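Local structure of SusD superfamily protein (Bacteroides thetaiotaomicron, 3MCX) at residues V359-A364 against N382-R387; R405-R410 against N427-E432. The protein is of unknown detailed function but belongs to the SusD family of outer-membrane proteins, whose members typically bind glycans for uptake, and it probably does likewise. All coordinates share one frame; numbering follows the deposited sequence.

Contact 1 comes first along the chain: it joins helix 356-370 to helix 374-385 and closes a loop of 17 residues, mostly helical, between 359-364 and 382-387. Contact 2 opens only after contact 1 has closed. Its 16 intervening residues lead from helix 403-414 through helix 420-426 to the turn before strand 431-432. The two loops therefore lie in series, neither nested nor crossing. They nevertheless meet in space, with centres about 15 Å apart. Asn362 OD1 probably accepts a hydrogen bond from Arg410 NH1 at 2.8 Å, and Ile385 CG1 packs on Glu409 CD, so helix 403-414 touches both helices of contact 1.

Contact 1: V359-A364 against N382-R387. With ZN (zinc ion), chain E.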
ATOM      1  N   VAL A 359       8.209   8.862   1.554  1.00  7.42           N
ATOM      2  CA  VAL A 359       8.371   9.709   2.737  1.00  7.45           C
ATOM      3  C   VAL A 359       8.669  11.154   2.306  1.00  7.23           C
ATOM      4  O   VAL A 359       8.095  12.095   2.841  1.00  7.01           O
ATOM      5  CB  VAL A 359       9.462   9.164   3.699  1.00  7.36           C
ATOM      6  CG1 VAL A 359       9.678  10.124   4.851  1.00  7.79           C
ATOM      7  CG2 VAL A 359       9.089   7.770   4.218  1.00  8.18           C
ATOM      8  N   TYR A 360       9.564  11.337   1.337  1.00  6.83           N
ATOM      9  CA  TYR A 360       9.842  12.672   0.799  1.00  6.71           C
ATOM     10  C   TYR A 360       8.576  13.291   0.181  1.00  7.10           C
ATOM     11  O   TYR A 360       8.321  14.476   0.377  1.00  7.26           O
ATOM     12  CB  TYR A 360      10.981  12.623  -0.240  1.00  6.54           C
ATOM     13  CG  TYR A 360      12.386  12.661   0.316  1.00  6.72           C
ATOM     14  CD1 TYR A 360      12.936  11.585   1.012  1.00  5.93           C
ATOM     15  CD2 TYR A 360      13.162  13.796   0.152  1.00  7.58           C
ATOM     16  CE1 TYR A 360      14.223  11.654   1.514  1.00  6.38           C
ATOM     17  CE2 TYR A 360      14.453  13.875   0.637  1.00  6.92           C
ATOM     18  CZ  TYR A 360      14.976  12.807   1.343  1.00  5.59           C
ATOM     19  OH  TYR A 360      16.279  12.940   1.840  1.00  7.45           O
ATOM     20  N   LEU A 361       7.820  12.502  -0.564  1.00  6.83           N
ATOM     21  CA  LEU A 361       6.586  12.976  -1.207  1.00  7.91           C
ATOM     22  C   LEU A 361       5.506  13.332  -0.173  1.00  7.53           C
ATOM     23  O   LEU A 361       4.820  14.340  -0.313  1.00  8.13           O
ATOM     24  CB  LEU A 361       6.108  11.970  -2.272  1.00  7.16           C
ATOM     25  CG  LEU A 361       7.023  11.905  -3.502  1.00  8.12           C
ATOM     26  CD1 LEU A 361       6.812  10.577  -4.238  1.00  8.74           C
ATOM     27  CD2 LEU A 361       6.871  13.185  -4.405  1.00  9.45           C
ATOM     28  N   ASN A 362       5.416  12.530   0.877  1.00  7.27           N
ATOM     29  CA  ASN A 362       4.512  12.809   2.010  1.00  6.77           C
ATOM     30  C   ASN A 362       4.874  14.117   2.659  1.00  6.90           C
ATOM     31  O   ASN A 362       4.003  14.925   2.965  1.00  6.87           O
ATOM     32  CB  ASN A 362       4.577  11.688   3.066  1.00  7.09           C
ATOM     33  CG  ASN A 362       3.905  10.400   2.625  1.00  7.62           C
ATOM     34  OD1 ASN A 362       3.257  10.337   1.583  1.00  8.21           O
ATOM     35  ND2 ASN A 362       4.072   9.324   3.446  1.00  7.86           N
ATOM     36  N   ALA A 363       6.168  14.350   2.889  1.00  6.71           N
ATOM     37  CA  ALA A 363       6.597  15.647   3.425  1.00  6.78           C
ATOM     38  C   ALA A 363       6.243  16.811   2.491  1.00  6.62           C
ATOM     39  O   ALA A 363       5.803  17.866   2.947  1.00  6.39           O
ATOM     40  CB  ALA A 363       8.128  15.636   3.744  1.00  6.77           C
ATOM     41  N   ALA A 364       6.494  16.645   1.197  1.00  6.75           N
ATOM     42  CA  ALA A 364       6.210  17.711   0.259  1.00  6.64           C
ATOM     43  C   ALA A 364       4.720  18.078   0.270  1.00  6.41           C
ATOM     44  O   ALA A 364       4.390  19.266   0.344  1.00  5.88           O
ATOM     45  CB  ALA A 364       6.653  17.334  -1.140  1.00  7.36           C
ATOM     46  N   ASN A 382      11.675  18.364  -5.050  1.00  6.19           N
ATOM     47  CA  ASN A 382      12.796  18.480  -5.988  1.00  6.14           C
ATOM     48  C   ASN A 382      13.864  17.397  -5.769  1.00  6.38           C
ATOM     49  O   ASN A 382      14.524  16.990  -6.719  1.00  6.97           O
ATOM     50  CB  ASN A 382      13.388  19.882  -5.978  1.00  6.61           C
ATOM     51  CG  ASN A 382      12.516  20.870  -6.738  1.00  5.99           C
ATOM     52  OD1 ASN A 382      11.739  20.469  -7.627  1.00  7.57           O
ATOM     53  ND2 ASN A 382      12.601  22.154  -6.374  1.00  6.25           N
ATOM     54  N   ASP A 383      13.980  16.887  -4.539  1.00  7.63           N
ATOM     55  CA  ASP A 383      14.864  15.734  -4.270  1.00  7.63           C
ATOM     56  C   ASP A 383      14.447  14.509  -5.070  1.00  7.42           C
ATOM     57  O   ASP A 383      15.283  13.727  -5.466  1.00  7.48           O
ATOM     58  CB  ASP A 383      14.875  15.386  -2.781  1.00  7.97           C
ATOM     59  CG  ASP A 383      15.825  16.258  -1.988  1.00  9.58           C
ATOM     60  OD1 ASP A 383      16.947  16.496  -2.470  1.00 10.97           O
ATOM     61  OD2 ASP A 383      15.446  16.718  -0.871  1.00 10.06           O
ATOM     62  N   ILE A 384      13.169  14.355  -5.309  1.00  6.48           N
ATOM     63  CA  ILE A 384      12.680  13.261  -6.137  1.00  6.23           C
ATOM     64  C   ILE A 384      12.861  13.630  -7.597  1.00  6.94           C
ATOM     65  O   ILE A 384      13.540  12.920  -8.332  1.00  6.61           O
ATOM     66  CB  ILE A 384      11.228  12.907  -5.812  1.00  7.31           C
ATOM     67  CG1 ILE A 384      11.072  12.532  -4.326  1.00  7.19           C
ATOM     68  CG2 ILE A 384      10.763  11.783  -6.739  1.00  5.40           C
ATOM     69  CD1 ILE A 384      11.951  11.397  -3.809  1.00  9.07           C
ATOM     70  N   ILE A 385      12.288  14.757  -8.019  1.00  6.58           N
ATOM     71  CA  ILE A 385      12.342  15.168  -9.433  1.00  6.79           C
ATOM     72  C   ILE A 385      13.772  15.137  -9.960  1.00  6.26           C
ATOM     73  O   ILE A 385      14.027  14.563 -11.027  1.00  6.74           O
ATOM     74  CB  ILE A 385      11.671  16.560  -9.675  1.00  6.35           C
ATOM     75  CG1 ILE A 385      10.164  16.508  -9.379  1.00  7.51           C
ATOM     76  CG2 ILE A 385      11.836  16.995 -11.151  1.00  6.06           C
ATOM     77  CD1 ILE A 385       9.491  17.921  -9.392  1.00  6.82           C
ATOM     78  N   SER A 386      14.706  15.732  -9.221  1.00  5.37           N
ATOM     79  CA  SER A 386      16.098  15.869  -9.685  1.00  6.13           C
ATOM     80  C   SER A 386      16.818  14.536  -9.848  1.00  5.65           C
ATOM     81  O   SER A 386      17.827  14.478 -10.564  1.00  6.76           O
ATOM     82  CB  SER A 386      16.918  16.744  -8.742  1.00  6.13           C
ATOM     83  OG  SER A 386      17.070  16.138  -7.480  1.00  8.10           O
ATOM     84  N   ARG A 387      16.315  13.498  -9.176  1.00  5.72           N
ATOM     85  CA  ARG A 387      16.873  12.145  -9.264  1.00  6.32           C
ATOM     86  C   ARG A 387      16.128  11.242 -10.236  1.00  6.88           C
ATOM     87  O   ARG A 387      16.390  10.025 -10.311  1.00  8.59           O
ATOM     88  CB  ARG A 387      16.941  11.510  -7.851  1.00  6.35           C
ATOM     89  CG  ARG A 387      17.943  12.156  -6.918  1.00  6.26           C
ATOM     90  CD  ARG A 387      17.858  11.548  -5.537  1.00  6.50           C
ATOM     91  NE  ARG A 387      18.907  12.004  -4.654  1.00  7.17           N
ATOM     92  CZ  ARG A 387      18.915  13.175  -4.018  1.00  9.56           C
ATOM     93  NH1 ARG A 387      17.885  14.014  -4.105  1.00  8.04           N
ATOM     94  NH2 ARG A 387      19.937  13.489  -3.248  1.00 10.01           N
TER
HETATM   95 ZN    ZN E   4      18.518  17.232  -1.410  0.50 29.02          ZN
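The ring of Tyr360 overlaps the side chain of Asp383, its CD2 and CE2 lying against CB while CE2 comes within 3.4 Å of OD2. That oxygen sits at the ring edge, near its plane, and the carboxylate is turned 88° from the ring; the slightly positive C-H edge is probably a tolerable neighbour for an anionic group. The other oxygen of Asp383, OD1, binds the zinc ion at 2.0 Å, whereas OD2 stays 3.2 Å from the metal. Arg387 NH1 is shared between two acceptors of the same residue, Asp383 O at 3.0 Å and Asp383 OD1 at 3.1 Å in a salt bridge met on the anti side of the carboxylate, well out of its plane. One guanidinium nitrogen thus ties the end of this segment to the metal ligand.

Beside this polar patch the contact is aliphatic. In Ile384, chi1 -58° brings CG1 beside the backbone N, and chi2 -56° turns CD1 toward Tyr360, 3.9 Å from its CB. Leu361 meets Ile384 nearly at a right angle, CG to CG1 at 4.2 Å; branched side chains suit this buried seam. With an alanine replacing Tyr360, the OD2 side of Asp383 would probably be left without its aromatic neighbour. Helices 356-370 and 374-385 follow each other in the chain as a helical hairpin, consistent with the TPR clan, flanked by helix 218-231 through Ile229 at Tyr360 and by helix 403-414 through Glu409 at Ile384.

Contact 2: R405-R410 against N427-E432; sequences RILKER and NGLAIE
Asn427 ND2 is gripped by two acceptors, Asp423 O and Glu365 OE2, and with both in place it rests against the methyls of Leu407, 3.8 Å from CD2. An asparagine suits this spot because its amide can serve a backbone carbonyl and a carboxylate while ND2 also lies against the Leu407 methyls. Asn427 and Leu407 approach from opposite directions. Leu407 points from helix 403-414 toward the turn; chi1 -63° and chi2 -174° carry CD1 to Leu429 and CD2 to Asn427. Leu429 meets it tip to tip, CD1 to CD1 at 3.5 Å, a tight methyl-to-methyl approach.

The turn that presents Asn427 and Leu429 is a Schellman motif ending helix 420-426. Gly428 is its C-prime residue, with a positive phi that a residue lacking a side chain adopts easily, and Leu429 N bonds back to Tyr424 O. Beyond it the chain extends into strand 431-432, paired antiparallel with 449-450.

On helix 403-414, Arg405 NH1 reaches one turn ahead to Glu409 OE1 in a 2.9 Å salt bridge, almost straight at 165°, using the oxygen's anti lone pair. The other oxygen of Glu409, OE2, pairs with Arg309, so the buried carboxylate is probably neutralised by two arginines.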
ATOM      1  N   ARG A 405       1.173  19.283  -9.147  1.00  6.77           N
ATOM      2  CA  ARG A 405       2.536  18.847  -9.472  1.00  7.12           C
ATOM      3  C   ARG A 405       3.069  17.755  -8.551  1.00  6.97           C
ATOM      4  O   ARG A 405       3.727  16.808  -9.008  1.00  7.07           O
ATOM      5  CB  ARG A 405       3.479  20.022  -9.531  1.00  8.07           C
ATOM      6  CG  ARG A 405       4.851  19.658 -10.112  1.00 10.19           C
ATOM      7  CD  ARG A 405       4.727  19.241 -11.573  1.00 11.52           C
ATOM      8  NE  ARG A 405       5.988  18.820 -12.172  1.00 11.84           N
ATOM      9  CZ  ARG A 405       6.532  17.609 -12.043  1.00 12.35           C
ATOM     10  NH1 ARG A 405       6.000  16.681 -11.234  1.00  9.87           N
ATOM     11  NH2 ARG A 405       7.695  17.376 -12.662  1.00 12.87           N
ATOM     12  N   ILE A 406       2.748  17.825  -7.263  1.00  5.88           N
ATOM     13  CA  ILE A 406       3.110  16.785  -6.328  1.00  6.10           C
ATOM     14  C   ILE A 406       2.393  15.469  -6.656  1.00  6.59           C
ATOM     15  O   ILE A 406       2.995  14.383  -6.674  1.00  6.61           O
ATOM     16  CB  ILE A 406       2.773  17.181  -4.874  1.00  6.48           C
ATOM     17  CG1 ILE A 406       3.572  18.415  -4.444  1.00  6.69           C
ATOM     18  CG2 ILE A 406       3.061  16.010  -3.941  1.00  7.63           C
ATOM     19  CD1 ILE A 406       3.066  18.982  -3.092  1.00  7.19           C
ATOM     20  N   LEU A 407       1.092  15.572  -6.909  1.00  6.74           N
ATOM     21  CA  LEU A 407       0.291  14.385  -7.183  1.00  6.90           C
ATOM     22  C   LEU A 407       0.706  13.686  -8.483  1.00  6.51           C
ATOM     23  O   LEU A 407       0.712  12.454  -8.528  1.00  6.62           O
ATOM     24  CB  LEU A 407      -1.212  14.749  -7.147  1.00  6.28           C
ATOM     25  CG  LEU A 407      -1.704  15.237  -5.771  1.00  7.21           C
ATOM     26  CD1 LEU A 407      -3.256  15.418  -5.830  1.00  8.70           C
ATOM     27  CD2 LEU A 407      -1.357  14.300  -4.616  1.00  8.72           C
ATOM     28  N   LYS A 408       1.037  14.474  -9.519  1.00  6.88           N
ATOM     29  CA  LYS A 408       1.673  13.903 -10.714  1.00  6.80           C
ATOM     30  C   LYS A 408       2.958  13.156 -10.390  1.00  6.89           C
ATOM     31  O   LYS A 408       3.159  12.040 -10.867  1.00  6.79           O
ATOM     32  CB  LYS A 408       1.975  14.967 -11.758  1.00  7.05           C
ATOM     33  CG  LYS A 408       0.764  15.489 -12.540  1.00  8.70           C
ATOM     34  CD  LYS A 408       1.204  16.407 -13.675  1.00 11.55           C
ATOM     35  CE  LYS A 408       0.101  16.797 -14.639  1.00 13.32           C
ATOM     36  NZ  LYS A 408       0.623  17.565 -15.828  1.00 11.58           N
ATOM     37  N   GLU A 409       3.833  13.738  -9.588  1.00  6.26           N
ATOM     38  CA  GLU A 409       5.081  13.068  -9.250  1.00  6.90           C
ATOM     39  C   GLU A 409       4.829  11.786  -8.489  1.00  7.46           C
ATOM     40  O   GLU A 409       5.506  10.764  -8.731  1.00  7.21           O
ATOM     41  CB  GLU A 409       5.989  14.003  -8.445  1.00  6.51           C
ATOM     42  CG  GLU A 409       7.449  13.575  -8.457  1.00  7.62           C
ATOM     43  CD  GLU A 409       8.050  13.582  -9.833  1.00  7.93           C
ATOM     44  OE1 GLU A 409       7.568  14.303 -10.731  1.00  8.08           O
ATOM     45  OE2 GLU A 409       9.055  12.864 -10.000  1.00  8.69           O
ATOM     46  N   ARG A 410       3.862  11.793  -7.571  1.00  7.10           N
ATOM     47  CA  ARG A 410       3.512  10.578  -6.842  1.00  7.30           C
ATOM     48  C   ARG A 410       3.015   9.474  -7.755  1.00  7.44           C
ATOM     49  O   ARG A 410       3.348   8.299  -7.567  1.00  7.30           O
ATOM     50  CB  ARG A 410       2.444  10.848  -5.775  1.00  7.89           C
ATOM     51  CG  ARG A 410       2.919  11.727  -4.591  1.00  8.23           C
ATOM     52  CD  ARG A 410       1.787  11.977  -3.568  1.00  8.54           C
ATOM     53  NE  ARG A 410       1.374  10.719  -2.971  1.00  9.37           N
ATOM     54  CZ  ARG A 410       1.884  10.153  -1.880  1.00 12.07           C
ATOM     55  NH1 ARG A 410       2.762  10.782  -1.107  1.00 15.14           N
ATOM     56  NH2 ARG A 410       1.449   8.983  -1.537  1.00 12.91           N
ATOM     57  N   ASN A 427      -7.539  14.156  -1.161  1.00  6.70           N
ATOM     58  CA  ASN A 427      -7.616  15.450  -1.783  1.00  6.28           C
ATOM     59  C   ASN A 427      -8.970  15.787  -2.403  1.00  6.20           C
ATOM     60  O   ASN A 427      -9.135  16.829  -3.035  1.00  6.49           O
ATOM     61  CB  ASN A 427      -6.459  15.611  -2.773  1.00  5.77           C
ATOM     62  CG  ASN A 427      -5.139  15.773  -2.053  1.00  6.30           C
ATOM     63  OD1 ASN A 427      -4.976  16.771  -1.324  1.00  6.27           O
ATOM     64  ND2 ASN A 427      -4.242  14.801  -2.159  1.00  5.85           N
ATOM     65  N   GLY A 428      -9.966  14.924  -2.188  1.00  6.52           N
ATOM     66  CA  GLY A 428     -11.314  15.146  -2.706  1.00  7.14           C
ATOM     67  C   GLY A 428     -11.435  15.135  -4.218  1.00  6.84           C
ATOM     68  O   GLY A 428     -12.324  15.773  -4.794  1.00  8.42           O
ATOM     69  N   LEU A 429     -10.534  14.412  -4.861  1.00  7.52           N
ATOM     70  CA  LEU A 429     -10.417  14.465  -6.314  1.00  7.47           C
ATOM     71  C   LEU A 429     -11.141  13.300  -6.952  1.00  7.06           C
ATOM     72  O   LEU A 429     -11.027  12.165  -6.478  1.00  8.93           O
ATOM     73  CB  LEU A 429      -8.949  14.366  -6.728  1.00  6.80           C
ATOM     74  CG  LEU A 429      -8.096  15.522  -6.237  1.00  7.24           C
ATOM     75  CD1 LEU A 429      -6.630  15.272  -6.667  1.00  7.93           C
ATOM     76  CD2 LEU A 429      -8.576  16.909  -6.720  1.00  8.02           C
ATOM     77  N   ALA A 430     -11.867  13.577  -8.015  1.00  6.66           N
ATOM     78  CA  ALA A 430     -12.473  12.530  -8.843  1.00  6.82           C
ATOM     79  C   ALA A 430     -11.407  11.774  -9.611  1.00  7.27           C
ATOM     80  O   ALA A 430     -10.465  12.369 -10.150  1.00  6.90           O
ATOM     81  CB  ALA A 430     -13.488  13.114  -9.829  1.00  8.09           C
ATOM     82  N   ILE A 431     -11.655  10.477  -9.727  1.00  6.83           N
ATOM     83  CA  ILE A 431     -10.792   9.534 -10.462  1.00  6.95           C
ATOM     84  C   ILE A 431     -11.450   9.308 -11.803  1.00  7.41           C
ATOM     85  O   ILE A 431     -12.598   8.866 -11.844  1.00  8.22           O
ATOM     86  CB  ILE A 431     -10.717   8.231  -9.705  1.00  7.37           C
ATOM     87  CG1 ILE A 431      -9.950   8.420  -8.399  1.00  7.86           C
ATOM     88  CG2 ILE A 431     -10.035   7.171 -10.593  1.00  7.93           C
ATOM     89  CD1 ILE A 431     -10.256   7.322  -7.397  1.00  9.20           C
ATOM     90  N   GLU A 432     -10.774   9.653 -12.907  1.00  7.01           N
ATOM     91  CA  GLU A 432     -11.343   9.476 -14.250  0.50  6.64           C
ATOM     92  C   GLU A 432     -10.443   8.531 -15.042  1.00  6.67           C
ATOM     93  O   GLU A 432      -9.239   8.759 -15.173  1.00  8.34           O
ATOM     94  CB  GLU A 432     -11.494  10.807 -15.009  0.50  6.91           C
ATOM     95  CG  GLU A 432     -12.582  11.743 -14.456  0.50  6.59           C
ATOM     96  CD  GLU A 432     -12.756  13.006 -15.298  0.50  6.05           C
ATOM     97  OE1 GLU A 432     -11.842  13.868 -15.317  0.50 13.56           O
ATOM     98  OE2 GLU A 432     -13.782  13.098 -15.991  0.50  8.14           O
TER